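Local coordinates for protein erythromycin C-12 hydroxylase (Saccharopolyspora erythraea, PDB 2JJN) that catalyses the NADPH- and oxygen-dependent hydroxylation of erythromycin D at C-12, giving erythromycin C, as a heme-containing cytochrome P450 monooxygenase, at residues D258-H263 with D330-S335; Q41-D46 with A302-P307; E203-P208 with R215-E220; E20-A25 with L31-T36. The protein carries 2 engineered substitutions. All coordinates share one frame; numbering follows the deposited sequence. Where two conformers were deposited one is given.

All four contacts lie well away from the centre of the chain, and none is a fully buried core contact. Contact 4 is a surface contact; the other three are partly buried. Contacts 2 and 4 touch through W44, which meets E20, V21 and W33. Contact 4 uses helix 27-40 and contact 2 the strand 43-45 that follows it. Contact 3 stands on the opposite side of the chain's centre from contacts 1 and 4, about 45 Å from each between centres. Chemistry varies with place. Contact 1 is an aromatic cluster, contact 2 purely aliphatic, and contact 4 a proline on an indole. Contact 3 adds an arginine and a bridging water to its apolar packing.

Contact 1: D258-H263 with D330-S335; sequences DEHPAH and DRFDPS
H260 and F332 face each other where the backbone turns from one helix into the next, with CA atoms 7.9 Å apart, and H263 and P334 follow with theirs 9.1 Å apart. H260 is the first residue beyond helix 228-259. Its O accepts from H263 N, which closes the turn. F332 carries the contact. Its CG is anti to the backbone N (chi1 177°), and this sets its CB against H260 and its ring edge against H263. F332 CB sits over one face of the H260 imidazole, 3.8 Å from H260 NE2, as a CH-pi contact. The two rings are nearly parallel but slid apart, so they hardly overlap. H263 meets F332 differently, in a T-shaped pair with planes at 83°. The edge of the phenyl points at the imidazole face, and F332 CE2 is 3.8 Å from H263 CD2. The edge of the H263 ring holds H260 CB in its plane. P334 brings CD to 3.5 Å from H263 CE1, oblique to the imidazole. P334 CD also lies above one face of F332, toward its rim. Beside the cluster, S335 N donates to D333 OD1, which makes an Asx turn, and S335 OG donates to the same oxygen at 2.6 Å. D333 N is bonded to E280 of helix 274-284, and F332 touches the same residue. F332 to R336 fit the Phe-x-Pro-x-Arg consensus of P450s, and E280 fits the glutamate of their Glu-x-x-Arg motif. Across the contact the segments meet by van der Waals, CH-pi and edge-to-face contact. The polar bonds shape the loop rather than join the segments.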
loop_
_atom_site.group_PDB
_atom_site.type_symbol
_atom_site.label_atom_id
_atom_site.label_comp_id
_atom_site.label_asym_id
_atom_site.label_seq_id
_atom_site.Cartn_x
_atom_site.Cartn_y
_atom_site.Cartn_z
ATOM N N ASP A 258 8.403 15.717 -9.843
ATOM C CA ASP A 258 8.265 17.167 -9.975
ATOM C C ASP A 258 9.379 17.864 -9.151
ATOM O O ASP A 258 9.773 18.990 -9.479
ATOM C CB ASP A 258 6.884 17.521 -9.424
ATOM C CG ASP A 258 6.458 18.975 -9.702
ATOM O OD1 ASP A 258 6.881 19.542 -10.742
ATOM O OD2 ASP A 258 5.684 19.484 -8.861
ATOM N N GLU A 259 9.876 17.198 -8.107
ATOM C CA GLU A 259 10.976 17.723 -7.275
ATOM C C GLU A 259 12.321 17.492 -7.924
ATOM O O GLU A 259 13.297 18.182 -7.606
ATOM C CB GLU A 259 10.951 17.083 -5.876
ATOM C CG GLU A 259 9.724 17.523 -5.061
ATOM C CD GLU A 259 9.532 16.654 -3.816
ATOM O OE1 GLU A 259 10.259 15.673 -3.679
ATOM O OE2 GLU A 259 8.624 16.944 -3.018
ATOM N N HIS A 260 12.396 16.530 -8.854
ATOM C CA HIS A 260 13.659 16.200 -9.547
ATOM C C HIS A 260 13.351 16.063 -11.016
ATOM O O HIS A 260 13.450 14.968 -11.583
ATOM C CB HIS A 260 14.214 14.893 -8.993
ATOM C CG HIS A 260 14.558 15.020 -7.563
ATOM N ND1 HIS A 260 15.744 15.594 -7.151
ATOM C CD2 HIS A 260 13.839 14.762 -6.448
ATOM C CE1 HIS A 260 15.765 15.606 -5.828
ATOM N NE2 HIS A 260 14.621 15.126 -5.378
ATOM N N PRO A 261 12.942 17.172 -11.633
ATOM C CA PRO A 261 12.299 17.135 -12.940
ATOM C C PRO A 261 13.201 16.755 -14.095
ATOM O O PRO A 261 12.660 16.500 -15.156
ATOM C CB PRO A 261 11.719 18.555 -13.120
ATOM C CG PRO A 261 12.614 19.430 -12.266
ATOM C CD PRO A 261 12.956 18.548 -11.069
ATOM N N ALA A 262 14.536 16.686 -13.885
ATOM C CA ALA A 262 15.410 16.203 -14.967
ATOM C C ALA A 262 15.028 14.779 -15.334
ATOM O O ALA A 262 15.276 14.330 -16.463
ATOM C CB ALA A 262 16.896 16.266 -14.540
ATOM N N HIS A 263 14.425 14.031 -14.382
ATOM C CA HIS A 263 14.092 12.634 -14.673
ATOM C C HIS A 263 12.983 12.476 -15.686
ATOM O O HIS A 263 12.888 11.420 -16.308
ATOM C CB HIS A 263 13.730 11.854 -13.390
ATOM C CG HIS A 263 14.907 11.635 -12.501
ATOM N ND1 HIS A 263 15.841 10.631 -12.723
ATOM C CD2 HIS A 263 15.323 12.304 -11.407
ATOM C CE1 HIS A 263 16.786 10.709 -11.806
ATOM N NE2 HIS A 263 16.494 11.705 -10.987
ATOM N N ASP A 330 18.681 10.227 1.849
ATOM C CA ASP A 330 17.697 11.237 1.519
ATOM C C ASP A 330 17.820 11.779 0.087
ATOM O O ASP A 330 17.084 12.690 -0.293
ATOM C CB ASP A 330 17.706 12.344 2.580
ATOM C CG ASP A 330 17.380 11.789 3.939
ATOM O OD1 ASP A 330 16.416 10.978 4.057
ATOM O OD2 ASP A 330 18.136 12.092 4.901
ATOM N N ARG A 331 18.773 11.218 -0.651
ATOM C CA ARG A 331 18.934 11.520 -2.069
ATOM C C ARG A 331 17.979 10.635 -2.884
ATOM O O ARG A 331 18.006 9.364 -2.785
ATOM C CB ARG A 331 20.387 11.233 -2.502
ATOM C CG ARG A 331 20.661 11.466 -3.989
ATOM C CD ARG A 331 22.102 11.261 -4.386
ATOM N NE ARG A 331 22.209 11.411 -5.834
ATOM C CZ ARG A 331 23.369 11.378 -6.481
ATOM N NH1 ARG A 331 24.492 11.259 -5.792
ATOM N NH2 ARG A 331 23.389 11.546 -7.796
ATOM N N PHE A 332 17.150 11.281 -3.679
ATOM C CA PHE A 332 16.339 10.551 -4.648
ATOM C C PHE A 332 17.257 10.162 -5.801
ATOM O O PHE A 332 17.719 11.052 -6.563
ATOM C CB PHE A 332 15.157 11.411 -5.145
ATOM C CG PHE A 332 14.330 10.732 -6.188
ATOM C CD1 PHE A 332 13.572 9.612 -5.827
ATOM C CD2 PHE A 332 14.371 11.130 -7.535
ATOM C CE1 PHE A 332 12.851 8.979 -6.758
ATOM C CE2 PHE A 332 13.616 10.452 -8.501
ATOM C CZ PHE A 332 12.850 9.376 -8.092
ATOM N N ASP A 333 17.553 8.868 -5.941
ATOM C CA ASP A 333 18.537 8.394 -6.941
ATOM C C ASP A 333 18.096 7.051 -7.551
ATOM O O ASP A 333 18.398 6.008 -7.009
ATOM C CB ASP A 333 19.924 8.233 -6.322
ATOM C CG ASP A 333 20.976 7.880 -7.371
ATOM O OD1 ASP A 333 20.658 7.795 -8.568
ATOM O OD2 ASP A 333 22.146 7.703 -6.947
ATOM N N PRO A 334 17.332 7.103 -8.649
ATOM C CA PRO A 334 16.909 5.865 -9.295
ATOM C C PRO A 334 18.054 4.969 -9.758
ATOM O O PRO A 334 17.837 3.781 -10.002
ATOM C CB PRO A 334 16.121 6.360 -10.501
ATOM C CG PRO A 334 15.639 7.723 -10.132
ATOM C CD PRO A 334 16.731 8.309 -9.260
ATOM N N SER A 335 19.247 5.531 -9.849
ATOM C CA SER A 335 20.401 4.705 -10.250
ATOM C C SER A 335 20.990 3.836 -9.143
ATOM O O SER A 335 21.868 2.979 -9.424
ATOM C CB SER A 335 21.489 5.585 -10.888
ATOM O OG SER A 335 22.284 6.179 -9.880
#

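Contact 2: Q41-D46 with A302-P307; sequences QPVWQD and AGVPIP
V43 meets V304 on one side of strand 43-45, while the indole of W44 leaves the other side. One face of that indole lies over D46 CA, 4.0 Å above the plane and offset toward the rim. The ring also meets W33 edge-to-face, and H52 with planes at about 40°. The contact itself is wholly aliphatic. V43 and V304 slide past each other in opposite directions, so they meet flank to flank. Their CB atoms are 3.8 Å apart. In both residues CG1 is anti to the backbone N (chi1 180°), and these two branches meet: V43 CG1 is 3.8 Å from V304 CG1. V304 CG2 rests against V43 CB. The second branch of V43 turns to the hairpin end, where V43 CG2 lies 4.1 Å from A302 CB. The end of I306 reaches in as well, with I306 CD1 4.0 Å from V43 CG1. One valine thus touches three residues of the hairpin. A302 and G303 both have positive phi, and their angles fit a type I' turn between strands 299-301 and 304-306. I306 pairs by its backbone with T299. Strand 43-45 is an outermost strand of the five-stranded mixed sheet and pairs with strand 51-53. The two sheets are therefore joined here through side chains. W51 of strand 51-53 touches both V43 and V304, and V301 of strand 299-301 touches both V43 and I306.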
loop_
_atom_site.group_PDB
_atom_site.type_symbol
_atom_site.label_atom_id
_atom_site.label_comp_id
_atom_site.label_asym_id
_atom_site.label_seq_id
_atom_site.Cartn_x
_atom_site.Cartn_y
_atom_site.Cartn_z
ATOM N N GLN A 41 16.767 7.186 20.202
ATOM C CA GLN A 41 15.748 6.384 20.891
ATOM C C GLN A 41 15.125 5.459 19.821
ATOM O O GLN A 41 13.987 5.626 19.405
ATOM C CB GLN A 41 14.683 7.306 21.506
ATOM C CG GLN A 41 13.698 6.632 22.439
ATOM C CD GLN A 41 14.263 6.356 23.820
ATOM O OE1 GLN A 41 13.789 6.933 24.824
ATOM N NE2 GLN A 41 15.257 5.462 23.892
ATOM N N PRO A 42 15.908 4.472 19.384
ATOM C CA PRO A 42 15.520 3.665 18.233
ATOM C C PRO A 42 14.374 2.683 18.497
ATOM O O PRO A 42 13.783 2.188 17.528
ATOM C CB PRO A 42 16.793 2.877 17.898
ATOM C CG PRO A 42 17.529 2.775 19.228
ATOM C CD PRO A 42 17.269 4.151 19.881
ATOM N N VAL A 43 14.018 2.491 19.758
ATOM C CA VAL A 43 12.837 1.666 20.164
ATOM C C VAL A 43 12.109 2.481 21.202
ATOM O O VAL A 43 12.642 2.693 22.303
ATOM C CB VAL A 43 13.276 0.296 20.730
ATOM C CG1 VAL A 43 12.058 -0.520 21.142
ATOM C CG2 VAL A 43 14.104 -0.447 19.690
ATOM N N TRP A 44 10.891 2.923 20.879
ATOM C CA TRP A 44 10.250 3.978 21.652
ATOM C C TRP A 44 8.828 3.541 22.027
ATOM O O TRP A 44 8.111 2.971 21.204
ATOM C CB TRP A 44 10.146 5.249 20.786
ATOM C CG TRP A 44 9.408 6.355 21.438
ATOM C CD1 TRP A 44 9.743 6.994 22.602
ATOM C CD2 TRP A 44 8.233 6.999 20.932
ATOM N NE1 TRP A 44 8.792 7.983 22.879
ATOM C CE2 TRP A 44 7.872 8.011 21.858
ATOM C CE3 TRP A 44 7.445 6.801 19.803
ATOM C CZ2 TRP A 44 6.724 8.838 21.663
ATOM C CZ3 TRP A 44 6.316 7.596 19.607
ATOM C CH2 TRP A 44 5.957 8.599 20.544
ATOM N N GLN A 45 8.410 3.828 23.259
ATOM C CA GLN A 45 7.085 3.449 23.735
ATOM C C GLN A 45 6.273 4.716 23.856
ATOM O O GLN A 45 6.691 5.659 24.537
ATOM C CB GLN A 45 7.251 2.839 25.134
ATOM C CG GLN A 45 5.929 2.392 25.755
ATOM C CD GLN A 45 6.082 1.930 27.203
ATOM O OE1 GLN A 45 5.274 1.099 27.747
ATOM N NE2 GLN A 45 7.077 2.447 27.850
ATOM N N ASP A 46 5.141 4.778 23.161
ATOM C CA ASP A 46 4.280 5.955 23.178
ATOM C C ASP A 46 3.280 5.986 24.333
ATOM O O ASP A 46 3.254 5.077 25.179
ATOM C CB ASP A 46 3.627 6.206 21.799
ATOM C CG ASP A 46 2.486 5.262 21.473
ATOM O OD1 ASP A 46 1.924 4.626 22.413
ATOM O OD2 ASP A 46 2.173 5.213 20.251
ATOM N N ALA A 302 17.137 -4.295 19.947
ATOM C CA ALA A 302 18.197 -3.352 20.193
ATOM C C ALA A 302 18.500 -3.202 21.694
ATOM O O ALA A 302 18.860 -2.114 22.140
ATOM C CB ALA A 302 17.913 -1.965 19.565
ATOM N N GLY A 303 18.275 -4.302 22.420
ATOM C CA GLY A 303 18.534 -4.324 23.857
ATOM C C GLY A 303 17.484 -3.611 24.676
ATOM O O GLY A 303 17.636 -3.476 25.901
ATOM N N VAL A 304 16.402 -3.172 24.024
ATOM C CA VAL A 304 15.319 -2.460 24.712
ATOM C C VAL A 304 14.214 -3.480 25.012
ATOM O O VAL A 304 13.737 -4.165 24.085
ATOM C CB VAL A 304 14.745 -1.316 23.849
ATOM C CG1 VAL A 304 13.603 -0.607 24.615
ATOM C CG2 VAL A 304 15.880 -0.297 23.554
ATOM N N PRO A 305 13.819 -3.602 26.286
ATOM C CA PRO A 305 12.881 -4.653 26.681
ATOM C C PRO A 305 11.453 -4.260 26.332
ATOM O O PRO A 305 10.984 -3.162 26.676
ATOM C CB PRO A 305 13.070 -4.736 28.210
ATOM C CG PRO A 305 13.443 -3.349 28.608
ATOM C CD PRO A 305 14.343 -2.883 27.475
ATOM N N ILE A 306 10.796 -5.150 25.587
ATOM C CA ILE A 306 9.398 -4.973 25.205
ATOM C C ILE A 306 8.529 -6.078 25.859
ATOM O O ILE A 306 8.867 -7.222 25.798
ATOM C CB ILE A 306 9.235 -5.007 23.678
ATOM C CG1 ILE A 306 10.085 -3.932 23.002
ATOM C CG2 ILE A 306 7.762 -4.771 23.340
ATOM C CD1 ILE A 306 10.014 -3.962 21.430
ATOM N N PRO A 307 7.468 -5.691 26.567
ATOM C CA PRO A 307 6.677 -6.727 27.244
ATOM C C PRO A 307 5.820 -7.531 26.272
ATOM O O PRO A 307 5.665 -7.158 25.103
ATOM C CB PRO A 307 5.753 -5.942 28.165
ATOM C CG PRO A 307 5.711 -4.603 27.560
ATOM C CD PRO A 307 6.944 -4.331 26.803
#

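Contact 3: E203-P208 with R215-E220; sequences ERRADP and RLVLAE
V217 O and R205 NH1 share a water, which lies 2.7 Å from V217 O and 2.9 Å from R205 NH1. The water ties the last turn of helix 212-218 to the end of helix 180-206. The guanidinium is also held from outside the two segments. R205 NH2 makes a salt bridge to D228 and a hydrogen bond to L226 O. These bonds probably limit the rotation of the guanidinium, one face of which lies against V217. R205 leaves the helix with CG anti to the backbone N, then bends sharply at chi3 (-63°), which folds the guanidinium back over the valine. V217 was modelled in two conformers, so its methyl contacts are less certain. In the one given, V217 CG1 lies over the centre of one guanidinium face, 3.7 Å from R205 CZ. The same methyl is 3.7 Å from R205 CG, so the arginine curls round it. Further along, P208 and L218 add a small apolar contact, with P208 CB 3.8 Å from L218 CD1. P208 follows the helix end, where D207 N still bonds to E203 O. The contact joins the end of the G helix and the loop after it to the H helix of the P450 fold. The arginine's stem and one guanidinium face thus pack on V217, while its N-H groups bond to water, a carbonyl and a carboxylate, and D228 probably balances its charge.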
loop_
_atom_site.group_PDB
_atom_site.type_symbol
_atom_site.label_atom_id
_atom_site.label_comp_id
_atom_site.label_asym_id
_atom_site.label_seq_id
_atom_site.Cartn_x
_atom_site.Cartn_y
_atom_site.Cartn_z
ATOM N N GLU A 203 -21.904 -16.734 -6.055
ATOM C CA GLU A 203 -22.326 -16.778 -7.446
ATOM C C GLU A 203 -21.308 -17.536 -8.309
ATOM O O GLU A 203 -21.703 -18.362 -9.193
ATOM C CB GLU A 203 -22.551 -15.331 -7.923
ATOM C CG GLU A 203 -23.881 -14.787 -7.443
ATOM C CD GLU A 203 -24.078 -13.348 -7.870
ATOM O OE1 GLU A 203 -23.147 -12.765 -8.437
ATOM O OE2 GLU A 203 -25.182 -12.823 -7.647
ATOM N N ARG A 204 -20.037 -17.285 -8.057
ATOM C CA ARG A 204 -19.000 -17.999 -8.849
ATOM C C ARG A 204 -18.918 -19.445 -8.429
ATOM O O ARG A 204 -18.602 -20.335 -9.261
ATOM C CB ARG A 204 -17.643 -17.314 -8.739
ATOM C CG ARG A 204 -17.668 -15.905 -9.335
ATOM C CD ARG A 204 -18.126 -15.885 -10.779
ATOM N NE ARG A 204 -17.978 -14.511 -11.295
ATOM C CZ ARG A 204 -18.292 -14.096 -12.516
ATOM N NH1 ARG A 204 -18.769 -14.943 -13.413
ATOM N NH2 ARG A 204 -18.098 -12.816 -12.849
ATOM N N ARG A 205 -19.191 -19.740 -7.153
ATOM C CA ARG A 205 -19.246 -21.176 -6.741
ATOM C C ARG A 205 -20.380 -21.876 -7.512
ATOM O O ARG A 205 -20.280 -23.068 -7.894
ATOM C CB ARG A 205 -19.459 -21.243 -5.215
ATOM C CG ARG A 205 -19.170 -22.661 -4.618
ATOM C CD ARG A 205 -19.405 -22.688 -3.074
ATOM N NE ARG A 205 -18.472 -21.788 -2.399
ATOM C CZ ARG A 205 -17.225 -22.134 -2.073
ATOM N NH1 ARG A 205 -16.811 -23.418 -2.234
ATOM N NH2 ARG A 205 -16.447 -21.202 -1.507
ATOM N N ALA A 206 -21.482 -21.178 -7.761
ATOM C CA ALA A 206 -22.556 -21.770 -8.553
ATOM C C ALA A 206 -22.170 -21.972 -9.997
ATOM O O ALA A 206 -22.599 -22.936 -10.632
ATOM C CB ALA A 206 -23.801 -20.871 -8.491
ATOM N N ASP A 207 -21.399 -21.013 -10.540
ATOM C CA ASP A 207 -21.072 -21.023 -11.987
ATOM C C ASP A 207 -19.688 -20.415 -12.207
ATOM O O ASP A 207 -19.593 -19.231 -12.546
ATOM C CB ASP A 207 -22.124 -20.239 -12.769
ATOM C CG ASP A 207 -21.951 -20.365 -14.300
ATOM O OD1 ASP A 207 -21.177 -21.221 -14.777
ATOM O OD2 ASP A 207 -22.644 -19.611 -14.997
ATOM N N PRO A 208 -18.641 -21.200 -11.969
ATOM C CA PRO A 208 -17.288 -20.646 -12.016
ATOM C C PRO A 208 -16.847 -20.380 -13.425
ATOM O O PRO A 208 -17.178 -21.155 -14.347
ATOM C CB PRO A 208 -16.420 -21.726 -11.407
ATOM C CG PRO A 208 -17.280 -22.992 -11.412
ATOM C CD PRO A 208 -18.680 -22.602 -11.530
ATOM N N ARG A 215 -11.422 -18.507 -9.500
ATOM C CA ARG A 215 -10.224 -19.252 -9.217
ATOM C C ARG A 215 -9.997 -19.426 -7.720
ATOM O O ARG A 215 -9.515 -20.484 -7.294
ATOM C CB ARG A 215 -9.024 -18.559 -9.848
ATOM C CG ARG A 215 -9.070 -18.596 -11.375
ATOM C CD ARG A 215 -7.957 -17.727 -11.981
ATOM N NE ARG A 215 -6.640 -18.212 -11.584
ATOM C CZ ARG A 215 -5.983 -19.197 -12.194
ATOM N NH1 ARG A 215 -6.503 -19.798 -13.257
ATOM N NH2 ARG A 215 -4.786 -19.578 -11.741
ATOM N N LEU A 216 -10.386 -18.417 -6.940
ATOM C CA LEU A 216 -10.233 -18.506 -5.486
ATOM C C LEU A 216 -11.201 -19.565 -4.908
ATOM O O LEU A 216 -10.850 -20.313 -3.987
ATOM C CB LEU A 216 -10.532 -17.158 -4.827
ATOM C CG LEU A 216 -9.370 -16.166 -4.982
ATOM C CD1 LEU A 216 -9.913 -14.772 -4.655
ATOM C CD2 LEU A 216 -8.177 -16.532 -4.066
ATOM N N VAL A 217 -12.407 -19.635 -5.462
ATOM C CA VAL A 217 -13.392 -20.645 -4.996
ATOM C C VAL A 217 -12.975 -22.062 -5.394
ATOM O O VAL A 217 -13.235 -23.056 -4.661
ATOM C CB VAL A 217 -14.838 -20.260 -5.425
ATOM C CG1 VAL A 217 -15.765 -21.475 -5.421
ATOM C CG2 VAL A 217 -15.333 -19.064 -4.558
ATOM N N LEU A 218 -12.358 -22.177 -6.572
ATOM C CA LEU A 218 -11.968 -23.519 -7.030
ATOM C C LEU A 218 -10.597 -23.988 -6.508
ATOM O O LEU A 218 -10.271 -25.172 -6.620
ATOM C CB LEU A 218 -12.011 -23.587 -8.555
ATOM C CG LEU A 218 -13.368 -23.416 -9.200
ATOM C CD1 LEU A 218 -13.123 -23.383 -10.720
ATOM C CD2 LEU A 218 -14.257 -24.567 -8.822
ATOM N N ALA A 219 -9.818 -23.065 -5.918
ATOM C CA ALA A 219 -8.472 -23.385 -5.439
ATOM C C ALA A 219 -8.503 -24.395 -4.295
ATOM O O ALA A 219 -9.402 -24.379 -3.415
ATOM C CB ALA A 219 -7.769 -22.099 -4.948
ATOM N N GLU A 220 -7.526 -25.290 -4.304
ATOM C CA GLU A 220 -7.379 -26.201 -3.193
ATOM C C GLU A 220 -5.963 -26.693 -3.147
ATOM O O GLU A 220 -5.454 -27.153 -4.174
ATOM C CB GLU A 220 -8.276 -27.392 -3.371
ATOM C CG GLU A 220 -8.230 -28.246 -2.145
ATOM C CD GLU A 220 -9.306 -29.299 -2.116
ATOM O OE1 GLU A 220 -8.933 -30.484 -1.999
ATOM O OE2 GLU A 220 -10.499 -28.942 -2.222
HETATM O O HOH W 1 -13.963 -23.493 -2.089
#

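Contact 4: E20-A25 with L31-T36; sequences EVPGMA and LDWLGT
W33 CG stands anti to the backbone N (chi1 -176°), and chi2 of 86° turns the indole so that one face is presented to P22. P22 lies against that face. P22 CD is 3.4 Å above the ring plane, over its centre, and equally close to W33 CD2. It makes a CH-pi contact with the six-membered ring, 3.5 Å from P22 CD to the centroid and only 15° off the normal. P22 CG reaches the five-membered part, 3.7 Å from W33 CG. The proline ring therefore spans the fused system, with CD and CG both on the same indole face. V21 takes the far end of the indole. Its CG1 is 4.1 Å from W33 CH2, and the two side chains cross at about a right angle. V21 CA lies equally near the same ring atom, oblique to the plane. All of these contacts are made by carbon. Residues 20-23 run extended ahead of helix 27-40, the A helix of the P450 fold, so the chain doubles back and lays its lead-in on the first helix. F54 meets W33 and also touches L34. V21, M24 and L34 all touch W315 of strand 311-315, in the same sheet as strand 43-45. L31 and L34 touch L317 of helix 316-320. The lead-in packs on both the A helix and the large mixed sheet, which also touch each other through L34 and W315.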
loop_
_atom_site.group_PDB
_atom_site.type_symbol
_atom_site.label_atom_id
_atom_site.label_comp_id
_atom_site.label_asym_id
_atom_site.label_seq_id
_atom_site.Cartn_x
_atom_site.Cartn_y
_atom_site.Cartn_z
ATOM N N GLU A 20 3.456 11.014 21.366
ATOM C CA GLU A 20 2.947 10.264 20.206
ATOM C C GLU A 20 3.650 10.728 18.914
ATOM O O GLU A 20 4.214 11.831 18.844
ATOM C CB GLU A 20 1.406 10.236 20.151
ATOM C CG GLU A 20 0.725 11.555 20.538
ATOM C CD GLU A 20 -0.810 11.506 20.502
ATOM O OE1 GLU A 20 -1.393 10.680 19.760
ATOM O OE2 GLU A 20 -1.425 12.337 21.203
ATOM N N VAL A 21 3.696 9.847 17.923
ATOM C CA VAL A 21 4.403 10.150 16.695
ATOM C C VAL A 21 3.845 11.445 16.093
ATOM O O VAL A 21 2.631 11.691 16.194
ATOM C CB VAL A 21 4.309 8.994 15.667
ATOM C CG1 VAL A 21 4.703 7.659 16.310
ATOM C CG2 VAL A 21 2.904 8.900 15.075
ATOM N N PRO A 22 4.710 12.270 15.459
ATOM C CA PRO A 22 4.147 13.406 14.701
ATOM C C PRO A 22 3.253 12.917 13.539
ATOM O O PRO A 22 3.347 11.744 13.134
ATOM C CB PRO A 22 5.387 14.146 14.168
ATOM C CG PRO A 22 6.536 13.680 14.990
ATOM C CD PRO A 22 6.187 12.261 15.430
ATOM N N GLY A 23 2.336 13.765 13.069
ATOM C CA GLY A 23 1.398 13.344 12.014
ATOM C C GLY A 23 2.094 13.140 10.671
ATOM O O GLY A 23 3.239 13.581 10.466
ATOM N N MET A 24 1.409 12.476 9.746
ATOM C CA MET A 24 2.048 12.154 8.444
ATOM C C MET A 24 2.064 13.331 7.510
ATOM O O MET A 24 2.824 13.339 6.575
ATOM C CB MET A 24 1.340 11.014 7.719
ATOM C CG MET A 24 1.167 9.740 8.511
ATOM S SD MET A 24 2.753 8.849 8.633
ATOM C CE MET A 24 2.136 7.340 9.352
ATOM N N ALA A 25 1.209 14.326 7.733
ATOM C CA ALA A 25 1.049 15.388 6.738
ATOM C C ALA A 25 2.246 16.283 6.556
ATOM O O ALA A 25 2.511 16.739 5.440
ATOM C CB ALA A 25 -0.158 16.218 7.059
ATOM N N LEU A 31 10.115 13.241 8.943
ATOM C CA LEU A 31 11.421 12.675 8.622
ATOM C C LEU A 31 12.496 13.115 9.591
ATOM O O LEU A 31 13.332 12.309 10.010
ATOM C CB LEU A 31 11.812 13.019 7.166
ATOM C CG LEU A 31 10.915 12.322 6.141
ATOM C CD1 LEU A 31 11.169 12.907 4.778
ATOM C CD2 LEU A 31 11.103 10.804 6.119
ATOM N N ASP A 32 12.479 14.399 9.961
ATOM C CA ASP A 32 13.516 14.927 10.857
ATOM C C ASP A 32 13.399 14.208 12.212
ATOM O O ASP A 32 14.407 13.797 12.806
ATOM C CB ASP A 32 13.314 16.442 11.010
ATOM C CG ASP A 32 13.839 17.228 9.799
ATOM O OD1 ASP A 32 14.555 16.639 8.956
ATOM O OD2 ASP A 32 13.556 18.445 9.728
ATOM N N TRP A 33 12.166 14.039 12.684
ATOM C CA TRP A 33 11.923 13.348 13.952
ATOM C C TRP A 33 12.379 11.898 13.902
ATOM O O TRP A 33 13.031 11.405 14.829
ATOM C CB TRP A 33 10.459 13.476 14.338
ATOM C CG TRP A 33 10.083 12.886 15.666
ATOM C CD1 TRP A 33 10.166 13.511 16.893
ATOM C CD2 TRP A 33 9.513 11.598 15.896
ATOM N NE1 TRP A 33 9.677 12.678 17.874
ATOM C CE2 TRP A 33 9.294 11.491 17.301
ATOM C CE3 TRP A 33 9.180 10.514 15.075
ATOM C CZ2 TRP A 33 8.745 10.341 17.896
ATOM C CZ3 TRP A 33 8.642 9.331 15.689
ATOM C CH2 TRP A 33 8.408 9.290 17.083
ATOM N N LEU A 34 11.994 11.196 12.848
ATOM C CA LEU A 34 12.446 9.811 12.714
ATOM C C LEU A 34 13.961 9.723 12.741
ATOM O O LEU A 34 14.502 8.786 13.352
ATOM C CB LEU A 34 11.939 9.248 11.389
ATOM C CG LEU A 34 10.414 9.072 11.328
ATOM C CD1 LEU A 34 9.971 8.679 9.887
ATOM C CD2 LEU A 34 9.907 8.026 12.337
ATOM N N GLY A 35 14.648 10.671 12.070
ATOM C CA GLY A 35 16.114 10.744 12.116
ATOM C C GLY A 35 16.627 10.850 13.545
ATOM O O GLY A 35 17.537 10.116 13.971
ATOM N N THR A 36 16.030 11.725 14.313
ATOM C CA THR A 36 16.484 11.900 15.693
ATOM C C THR A 36 16.241 10.637 16.517
ATOM O O THR A 36 17.061 10.276 17.381
ATOM C CB THR A 36 15.838 13.114 16.358
ATOM O OG1 THR A 36 14.418 12.935 16.452
ATOM C CG2 THR A 36 16.184 14.397 15.597
#